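Local coordinates for protein serine acetyltransferase (Entamoeba histolytica, PDB 3Q1X) that probably transfers an acetyl group to the hydroxyl of L-serine, an early step of cysteine biosynthesis, using a left-handed beta-helix domain, at residues G129-Y143 with T162-F176. Numbering follows the deposited sequence.
Sequences GFQAVIVYRIAHVLY and TSIDIHPGASIKGHF
Ile164 CD1 rests 3.6 Å from Gly129 CA and also meets Ala132 CB. Next along the chain, Ile166 lays CG2 against Tyr136 CD1, the two side chains crossing at about a right angle. In the turn from His167 to Ala170, Pro168 packs CB on Ala139 and offers its carbonyl to His140, whose ND1 donates to Pro168 O over 2.8 Å, in both the imidazole and carbonyl planes. Gly169 CA sits 3.4 Å from the centroid of the Tyr143 ring, a CH-pi contact over the face; the hydroxyl of that tyrosine bonds Glu188. Tyr136 has CG anti to its N (chi1 156°), which carries the ring toward the turn and brings OH to Ala170 O at 2.5 Å, while Ile172 N returns a weak bond and Ile172 CD1 covers one ring face. Arg137 reaches past with an extended chain: NH1 donates to Ile172 O (2.8 Å) and NH2 to Lys173 O (3.0 Å), and NE pairs with Asp106. Phe176 finishes the row, its edge atom CD2 lying 3.5 Å from Val133 CG1. Helix 128-144 thus caps the first coil of the left-handed beta-helix, where Tyr136 and Arg137 probably take the place of a preceding coil for Ala170 O and the backbone N and O of Ile172.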
ATOM      1  N   GLY A 129       7.147   8.598   3.976  1.00 16.69           N
ATOM      2  CA  GLY A 129       6.838  10.010   3.725  1.00 16.84           C
ATOM      3  C   GLY A 129       7.981  10.714   3.007  1.00 16.66           C
ATOM      4  O   GLY A 129       7.744  11.522   2.108  1.00 16.98           O
ATOM      5  N   PHE A 130       9.217  10.384   3.381  1.00 16.75           N
ATOM      6  CA  PHE A 130      10.387  11.013   2.759  1.00 16.40           C
ATOM      7  C   PHE A 130      10.676  10.493   1.343  1.00 16.34           C
ATOM      8  O   PHE A 130      11.005  11.275   0.455  1.00 15.34           O
ATOM      9  CB  PHE A 130      11.623  10.947   3.651  1.00 17.49           C
ATOM     10  CG  PHE A 130      12.760  11.777   3.132  1.00 17.17           C
ATOM     11  CD1 PHE A 130      12.664  13.168   3.111  1.00 19.16           C
ATOM     12  CD2 PHE A 130      13.898  11.171   2.612  1.00 18.26           C
ATOM     13  CE1 PHE A 130      13.699  13.946   2.599  1.00 18.70           C
ATOM     14  CE2 PHE A 130      14.949  11.943   2.110  1.00 19.60           C
ATOM     15  CZ  PHE A 130      14.846  13.326   2.095  1.00 18.61           C
ATOM     16  N   GLN A 131      10.505   9.189   1.129  1.00 16.46           N
ATOM     17  CA  GLN A 131      10.650   8.625  -0.216  1.00 16.66           C
ATOM     18  C   GLN A 131       9.664   9.277  -1.181  1.00 16.84           C
ATOM     19  O   GLN A 131      10.010   9.634  -2.307  1.00 17.53           O
ATOM     20  CB  GLN A 131      10.453   7.106  -0.203  1.00 16.26           C
ATOM     21  CG  GLN A 131      11.231   6.371   0.895  1.00 17.13           C
ATOM     22  CD  GLN A 131      12.712   6.718   0.900  1.00 16.80           C
ATOM     23  OE1 GLN A 131      13.374   6.656  -0.140  1.00 21.54           O
ATOM     24  NE2 GLN A 131      13.240   7.091   2.063  1.00 18.28           N
ATOM     25  N   ALA A 132       8.439   9.470  -0.701  1.00 17.13           N
ATOM     26  CA  ALA A 132       7.373  10.076  -1.485  1.00 17.04           C
ATOM     27  C   ALA A 132       7.719  11.520  -1.856  1.00 16.73           C
ATOM     28  O   ALA A 132       7.584  11.919  -3.006  1.00 16.44           O
ATOM     29  CB  ALA A 132       6.082  10.043  -0.697  1.00 17.65           C
ATOM     30  N   VAL A 133       8.171  12.292  -0.870  1.00 17.02           N
ATOM     31  CA  VAL A 133       8.468  13.707  -1.095  1.00 18.02           C
ATOM     32  C   VAL A 133       9.633  13.925  -2.060  1.00 17.46           C
ATOM     33  O   VAL A 133       9.588  14.868  -2.842  1.00 17.63           O
ATOM     34  CB  VAL A 133       8.629  14.525   0.232  1.00 18.15           C
ATOM     35  CG1 VAL A 133       7.328  14.523   1.023  1.00 19.71           C
ATOM     36  CG2 VAL A 133       9.770  14.034   1.063  1.00 20.17           C
ATOM     37  N   ILE A 134      10.640  13.043  -2.014  1.00 17.31           N
ATOM     38  CA  ILE A 134      11.756  13.049  -2.969  1.00 16.96           C
ATOM     39  C   ILE A 134      11.253  13.009  -4.407  1.00 17.07           C
ATOM     40  O   ILE A 134      11.667  13.804  -5.247  1.00 17.44           O
ATOM     41  CB  ILE A 134      12.707  11.845  -2.761  1.00 17.17           C
ATOM     42  CG1 ILE A 134      13.516  11.975  -1.472  1.00 16.81           C
ATOM     43  CG2 ILE A 134      13.652  11.687  -3.936  1.00 17.24           C
ATOM     44  CD1 ILE A 134      14.381  10.740  -1.164  1.00 16.57           C
ATOM     45  N   VAL A 135      10.368  12.056  -4.677  1.00 15.75           N
ATOM     46  CA  VAL A 135       9.838  11.879  -6.013  1.00 16.02           C
ATOM     47  C   VAL A 135       8.839  12.999  -6.315  1.00 16.22           C
ATOM     48  O   VAL A 135       8.883  13.584  -7.390  1.00 16.56           O
ATOM     49  CB  VAL A 135       9.250  10.470  -6.201  1.00 15.58           C
ATOM     50  CG1 VAL A 135       8.665  10.314  -7.580  1.00 15.45           C
ATOM     51  CG2 VAL A 135      10.326   9.395  -5.937  1.00 16.49           C
ATOM     52  N   TYR A 136       7.978  13.338  -5.352  1.00 16.45           N
ATOM     53  CA  TYR A 136       7.033  14.440  -5.547  1.00 16.50           C
ATOM     54  C   TYR A 136       7.700  15.750  -6.003  1.00 16.10           C
ATOM     55  O   TYR A 136       7.182  16.449  -6.885  1.00 16.16           O
ATOM     56  CB  TYR A 136       6.192  14.731  -4.293  1.00 16.40           C
ATOM     57  CG  TYR A 136       5.701  16.167  -4.302  1.00 16.84           C
ATOM     58  CD1 TYR A 136       4.611  16.551  -5.094  1.00 15.61           C
ATOM     59  CD2 TYR A 136       6.384  17.161  -3.591  1.00 17.95           C
ATOM     60  CE1 TYR A 136       4.199  17.894  -5.147  1.00 16.13           C
ATOM     61  CE2 TYR A 136       5.982  18.498  -3.645  1.00 17.75           C
ATOM     62  CZ  TYR A 136       4.894  18.854  -4.422  1.00 17.57           C
ATOM     63  OH  TYR A 136       4.506  20.176  -4.473  1.00 18.89           O
ATOM     64  N   ARG A 137       8.836  16.087  -5.401  1.00 16.38           N
ATOM     65  CA  ARG A 137       9.433  17.385  -5.681  1.00 16.61           C
ATOM     66  C   ARG A 137       9.915  17.469  -7.127  1.00 16.82           C
ATOM     67  O   ARG A 137       9.885  18.544  -7.750  1.00 17.44           O
ATOM     68  CB  ARG A 137      10.518  17.728  -4.654  1.00 17.06           C
ATOM     69  CG  ARG A 137       9.904  17.976  -3.266  1.00 18.21           C
ATOM     70  CD  ARG A 137      10.726  18.927  -2.403  1.00 18.00           C
ATOM     71  NE  ARG A 137      10.180  19.026  -1.045  1.00 18.05           N
ATOM     72  CZ  ARG A 137       9.152  19.800  -0.705  1.00 16.23           C
ATOM     73  NH1 ARG A 137       8.551  20.568  -1.619  1.00 16.34           N
ATOM     74  NH2 ARG A 137       8.733  19.820   0.550  1.00 17.03           N
ATOM     75  N   ILE A 138      10.310  16.324  -7.677  1.00 16.64           N
ATOM     76  CA  ILE A 138      10.677  16.264  -9.090  1.00 17.78           C
ATOM     77  C   ILE A 138       9.434  16.209  -9.987  1.00 16.97           C
ATOM     78  O   ILE A 138       9.339  16.975 -10.948  1.00 17.00           O
ATOM     79  CB  ILE A 138      11.697  15.138  -9.377  1.00 17.85           C
ATOM     80  CG1 ILE A 138      13.114  15.593  -8.971  1.00 20.03           C
ATOM     81  CG2 ILE A 138      11.668  14.732 -10.849  1.00 19.17           C
ATOM     82  CD1 ILE A 138      13.389  15.610  -7.473  1.00 23.58           C
ATOM     83  N   ALA A 139       8.476  15.339  -9.653  1.00 16.63           N
ATOM     84  CA  ALA A 139       7.206  15.253 -10.393  1.00 17.12           C
ATOM     85  C   ALA A 139       6.498  16.609 -10.527  1.00 17.41           C
ATOM     86  O   ALA A 139       5.910  16.922 -11.576  1.00 17.59           O
ATOM     87  CB  ALA A 139       6.285  14.226  -9.755  1.00 16.54           C
ATOM     88  N   HIS A 140       6.553  17.418  -9.471  1.00 17.85           N
ATOM     89  CA  HIS A 140       5.970  18.756  -9.499  1.00 18.44           C
ATOM     90  C   HIS A 140       6.611  19.690 -10.534  1.00 18.59           C
ATOM     91  O   HIS A 140       5.906  20.497 -11.153  1.00 19.20           O
ATOM     92  CB  HIS A 140       5.972  19.401  -8.107  1.00 18.69           C
ATOM     93  CG  HIS A 140       5.252  20.711  -8.054  1.00 18.48           C
ATOM     94  ND1 HIS A 140       3.903  20.832  -8.310  1.00 18.85           N
ATOM     95  CD2 HIS A 140       5.699  21.964  -7.798  1.00 19.37           C
ATOM     96  CE1 HIS A 140       3.550  22.100  -8.210  1.00 19.35           C
ATOM     97  NE2 HIS A 140       4.619  22.807  -7.890  1.00 19.56           N
ATOM     98  N   VAL A 141       7.926  19.573 -10.744  1.00 18.28           N
ATOM     99  CA  VAL A 141       8.603  20.393 -11.775  1.00 18.22           C
ATOM    100  C   VAL A 141       8.081  20.053 -13.179  1.00 18.46           C
ATOM    101  O   VAL A 141       7.862  20.944 -14.006  1.00 18.25           O
ATOM    102  CB  VAL A 141      10.150  20.305 -11.694  1.00 18.43           C
ATOM    103  CG1 VAL A 141      10.796  21.205 -12.735  1.00 16.97           C
ATOM    104  CG2 VAL A 141      10.628  20.721 -10.318  1.00 18.04           C
ATOM    105  N   LEU A 142       7.870  18.761 -13.432  1.00 18.11           N
ATOM    106  CA  LEU A 142       7.200  18.310 -14.647  1.00 18.75           C
ATOM    107  C   LEU A 142       5.814  18.929 -14.794  1.00 18.79           C
ATOM    108  O   LEU A 142       5.475  19.442 -15.868  1.00 18.58           O
ATOM    109  CB  LEU A 142       7.112  16.785 -14.692  1.00 18.95           C
ATOM    110  CG  LEU A 142       8.383  16.042 -15.099  1.00 20.28           C
ATOM    111  CD1 LEU A 142       8.142  14.552 -15.044  1.00 23.39           C
ATOM    112  CD2 LEU A 142       8.815  16.454 -16.498  1.00 22.08           C
ATOM    113  N   TYR A 143       5.025  18.902 -13.721  1.00 18.93           N
ATOM    114  CA  TYR A 143       3.690  19.479 -13.754  1.00 19.36           C
ATOM    115  C   TYR A 143       3.785  20.974 -14.071  1.00 19.93           C
ATOM    116  O   TYR A 143       3.045  21.493 -14.911  1.00 19.49           O
ATOM    117  CB  TYR A 143       2.933  19.246 -12.436  1.00 19.30           C
ATOM    118  CG  TYR A 143       1.469  19.635 -12.519  1.00 19.59           C
ATOM    119  CD1 TYR A 143       0.494  18.704 -12.897  1.00 19.14           C
ATOM    120  CD2 TYR A 143       1.064  20.947 -12.261  1.00 19.75           C
ATOM    121  CE1 TYR A 143      -0.853  19.072 -12.993  1.00 19.30           C
ATOM    122  CE2 TYR A 143      -0.266  21.324 -12.362  1.00 19.11           C
ATOM    123  CZ  TYR A 143      -1.221  20.388 -12.720  1.00 20.23           C
ATOM    124  OH  TYR A 143      -2.537  20.775 -12.818  1.00 22.12           O
ATOM    125  N   THR A 162       4.284   3.315  -1.154  1.00 15.66           N
ATOM    126  CA  THR A 162       4.126   3.930   0.173  1.00 16.03           C
ATOM    127  C   THR A 162       2.659   4.130   0.565  1.00 15.42           C
ATOM    128  O   THR A 162       2.368   4.477   1.712  1.00 16.00           O
ATOM    129  CB  THR A 162       4.762   5.333   0.183  1.00 15.79           C
ATOM    130  OG1 THR A 162       4.056   6.166  -0.739  1.00 15.82           O
ATOM    131  CG2 THR A 162       6.242   5.271  -0.212  1.00 16.11           C
ATOM    132  N   SER A 163       1.754   3.948  -0.394  1.00 16.33           N
ATOM    133  CA  SER A 163       0.307   4.196  -0.198  1.00 16.42           C
ATOM    134  C   SER A 163      -0.005   5.664   0.106  1.00 16.74           C
ATOM    135  O   SER A 163      -1.086   5.978   0.625  1.00 17.05           O
ATOM    136  CB  SER A 163      -0.294   3.277   0.886  1.00 16.94           C
ATOM    137  OG  SER A 163       0.111   1.933   0.718  1.00 18.58           O
ATOM    138  N   ILE A 164       0.954   6.536  -0.203  1.00 16.11           N
ATOM    139  CA  ILE A 164       0.812   7.991  -0.139  1.00 15.45           C
ATOM    140  C   ILE A 164       0.493   8.501  -1.549  1.00 15.88           C
ATOM    141  O   ILE A 164       1.191   8.163  -2.513  1.00 15.03           O
ATOM    142  CB  ILE A 164       2.093   8.667   0.406  1.00 15.39           C
ATOM    143  CG1 ILE A 164       2.444   8.142   1.804  1.00 14.90           C
ATOM    144  CG2 ILE A 164       1.953  10.208   0.410  1.00 15.27           C
ATOM    145  CD1 ILE A 164       3.807   8.586   2.290  1.00 17.35           C
ATOM    146  N   ASP A 165      -0.547   9.320  -1.642  1.00 15.65           N
ATOM    147  CA  ASP A 165      -1.181   9.682  -2.900  1.00 16.49           C
ATOM    148  C   ASP A 165      -1.114  11.189  -3.070  1.00 16.87           C
ATOM    149  O   ASP A 165      -2.005  11.907  -2.625  1.00 17.59           O
ATOM    150  CB  ASP A 165      -2.646   9.207  -2.889  1.00 17.01           C
ATOM    151  CG  ASP A 165      -3.287   9.202  -4.277  1.00 18.30           C
ATOM    152  OD1 ASP A 165      -2.681   9.700  -5.267  1.00 21.17           O
ATOM    153  OD2 ASP A 165      -4.418   8.673  -4.380  1.00 19.72           O
ATOM    154  N   ILE A 166      -0.054  11.667  -3.710  1.00 16.84           N
ATOM    155  CA  ILE A 166       0.170  13.096  -3.867  1.00 17.20           C
ATOM    156  C   ILE A 166       0.127  13.406  -5.346  1.00 17.07           C
ATOM    157  O   ILE A 166       0.979  12.929  -6.105  1.00 17.84           O
ATOM    158  CB  ILE A 166       1.552  13.541  -3.304  1.00 16.26           C
ATOM    159  CG1 ILE A 166       1.685  13.200  -1.820  1.00 17.65           C
ATOM    160  CG2 ILE A 166       1.756  15.045  -3.533  1.00 17.78           C
ATOM    161  CD1 ILE A 166       3.032  13.593  -1.215  1.00 17.32           C
ATOM    162  N   HIS A 167      -0.866  14.177  -5.772  1.00 16.79           N
ATOM    163  CA  HIS A 167      -0.935  14.568  -7.175  1.00 16.95           C
ATOM    164  C   HIS A 167       0.249  15.471  -7.526  1.00 17.02           C
ATOM    165  O   HIS A 167       0.572  16.372  -6.746  1.00 17.46           O
ATOM    166  CB  HIS A 167      -2.244  15.281  -7.507  1.00 16.41           C
ATOM    167  CG  HIS A 167      -2.445  15.472  -8.974  1.00 16.39           C
ATOM    168  ND1 HIS A 167      -3.263  14.659  -9.729  1.00 17.46           N
ATOM    169  CD2 HIS A 167      -1.877  16.343  -9.841  1.00 15.62           C
ATOM    170  CE1 HIS A 167      -3.221  15.048 -10.991  1.00 13.62           C
ATOM    171  NE2 HIS A 167      -2.390  16.069 -11.085  1.00 18.48           N
ATOM    172  N   PRO A 168       0.914  15.222  -8.679  1.00 17.61           N
ATOM    173  CA  PRO A 168       2.070  16.051  -9.031  1.00 17.64           C
ATOM    174  C   PRO A 168       1.792  17.552  -9.100  1.00 17.92           C
ATOM    175  O   PRO A 168       2.730  18.342  -9.019  1.00 17.52           O
ATOM    176  CB  PRO A 168       2.490  15.509 -10.410  1.00 17.55           C
ATOM    177  CG  PRO A 168       1.289  14.755 -10.922  1.00 17.83           C
ATOM    178  CD  PRO A 168       0.716  14.148  -9.672  1.00 17.45           C
ATOM    179  N   GLY A 169       0.516  17.925  -9.240  1.00 17.95           N
ATOM    180  CA  GLY A 169       0.082  19.335  -9.262  1.00 18.17           C
ATOM    181  C   GLY A 169       0.103  20.053  -7.921  1.00 18.10           C
ATOM    182  O   GLY A 169       0.172  21.281  -7.875  1.00 18.22           O
ATOM    183  N   ALA A 170       0.051  19.298  -6.826  1.00 18.10           N
ATOM    184  CA  ALA A 170       0.082  19.893  -5.490  1.00 18.29           C
ATOM    185  C   ALA A 170       1.323  20.761  -5.326  1.00 18.37           C
ATOM    186  O   ALA A 170       2.391  20.436  -5.844  1.00 18.42           O
ATOM    187  CB  ALA A 170       0.037  18.813  -4.418  1.00 18.12           C
ATOM    188  N   SER A 171       1.161  21.875  -4.625  1.00 19.02           N
ATOM    189  CA  SER A 171       2.271  22.771  -4.312  1.00 19.90           C
ATOM    190  C   SER A 171       2.578  22.661  -2.829  1.00 19.68           C
ATOM    191  O   SER A 171       1.720  22.926  -1.993  1.00 20.04           O
ATOM    192  CB  SER A 171       1.925  24.214  -4.687  1.00 20.29           C
ATOM    193  OG  SER A 171       1.369  24.275  -5.985  1.00 23.77           O
ATOM    194  N   ILE A 172       3.801  22.252  -2.498  1.00 19.43           N
ATOM    195  CA  ILE A 172       4.169  22.014  -1.103  1.00 18.98           C
ATOM    196  C   ILE A 172       5.492  22.692  -0.747  1.00 18.86           C
ATOM    197  O   ILE A 172       6.528  22.435  -1.374  1.00 17.85           O
ATOM    198  CB  ILE A 172       4.235  20.491  -0.761  1.00 18.86           C
ATOM    199  CG1 ILE A 172       2.997  19.745  -1.281  1.00 19.41           C
ATOM    200  CG2 ILE A 172       4.391  20.283   0.739  1.00 18.69           C
ATOM    201  CD1 ILE A 172       3.067  18.229  -1.134  1.00 18.16           C
ATOM    202  N   LYS A 173       5.455  23.556   0.265  1.00 18.89           N
ATOM    203  CA  LYS A 173       6.657  24.228   0.738  1.00 19.48           C
ATOM    204  C   LYS A 173       7.534  23.294   1.577  1.00 19.26           C
ATOM    205  O   LYS A 173       7.216  22.113   1.723  1.00 19.15           O
ATOM    206  CB  LYS A 173       6.298  25.510   1.496  1.00 20.00           C
ATOM    207  CG  LYS A 173       5.644  26.562   0.592  1.00 21.19           C
ATOM    208  CD  LYS A 173       5.637  27.940   1.232  1.00 24.74           C
ATOM    209  CE  LYS A 173       5.131  28.991   0.251  1.00 26.26           C
ATOM    210  NZ  LYS A 173       4.183  29.953   0.902  1.00 27.63           N
ATOM    211  N   GLY A 174       8.641  23.826   2.102  1.00 19.50           N
ATOM    212  CA  GLY A 174       9.635  23.028   2.820  1.00 19.31           C
ATOM    213  C   GLY A 174       9.281  22.660   4.247  1.00 19.34           C
ATOM    214  O   GLY A 174       8.197  22.975   4.732  1.00 18.78           O
ATOM    215  N   HIS A 175      10.226  22.014   4.924  1.00 18.93           N
ATOM    216  CA  HIS A 175      10.018  21.455   6.258  1.00 18.88           C
ATOM    217  C   HIS A 175       8.729  20.635   6.320  1.00 18.97           C
ATOM    218  O   HIS A 175       7.945  20.753   7.265  1.00 19.21           O
ATOM    219  CB  HIS A 175      10.015  22.561   7.332  1.00 19.10           C
ATOM    220  CG  HIS A 175      11.300  23.322   7.426  1.00 18.81           C
ATOM    221  ND1 HIS A 175      12.309  22.977   8.299  1.00 18.58           N
ATOM    222  CD2 HIS A 175      11.737  24.416   6.761  1.00 18.71           C
ATOM    223  CE1 HIS A 175      13.312  23.827   8.170  1.00 18.28           C
ATOM    224  NE2 HIS A 175      12.992  24.707   7.240  1.00 21.18           N
ATOM    225  N   PHE A 176       8.526  19.813   5.298  1.00 18.80           N
ATOM    226  CA  PHE A 176       7.313  19.040   5.141  1.00 18.70           C
ATOM    227  C   PHE A 176       7.524  17.630   5.679  1.00 18.46           C
ATOM    228  O   PHE A 176       8.554  17.000   5.418  1.00 19.26           O
ATOM    229  CB  PHE A 176       6.899  19.012   3.665  1.00 18.82           C
ATOM    230  CG  PHE A 176       5.609  18.286   3.402  1.00 18.04           C
ATOM    231  CD1 PHE A 176       4.426  18.679   4.017  1.00 18.84           C
ATOM    232  CD2 PHE A 176       5.582  17.210   2.535  1.00 19.11           C
ATOM    233  CE1 PHE A 176       3.228  17.995   3.772  1.00 19.72           C
ATOM    234  CE2 PHE A 176       4.385  16.520   2.272  1.00 18.60           C
ATOM    235  CZ  PHE A 176       3.206  16.916   2.897  1.00 18.67           C
TER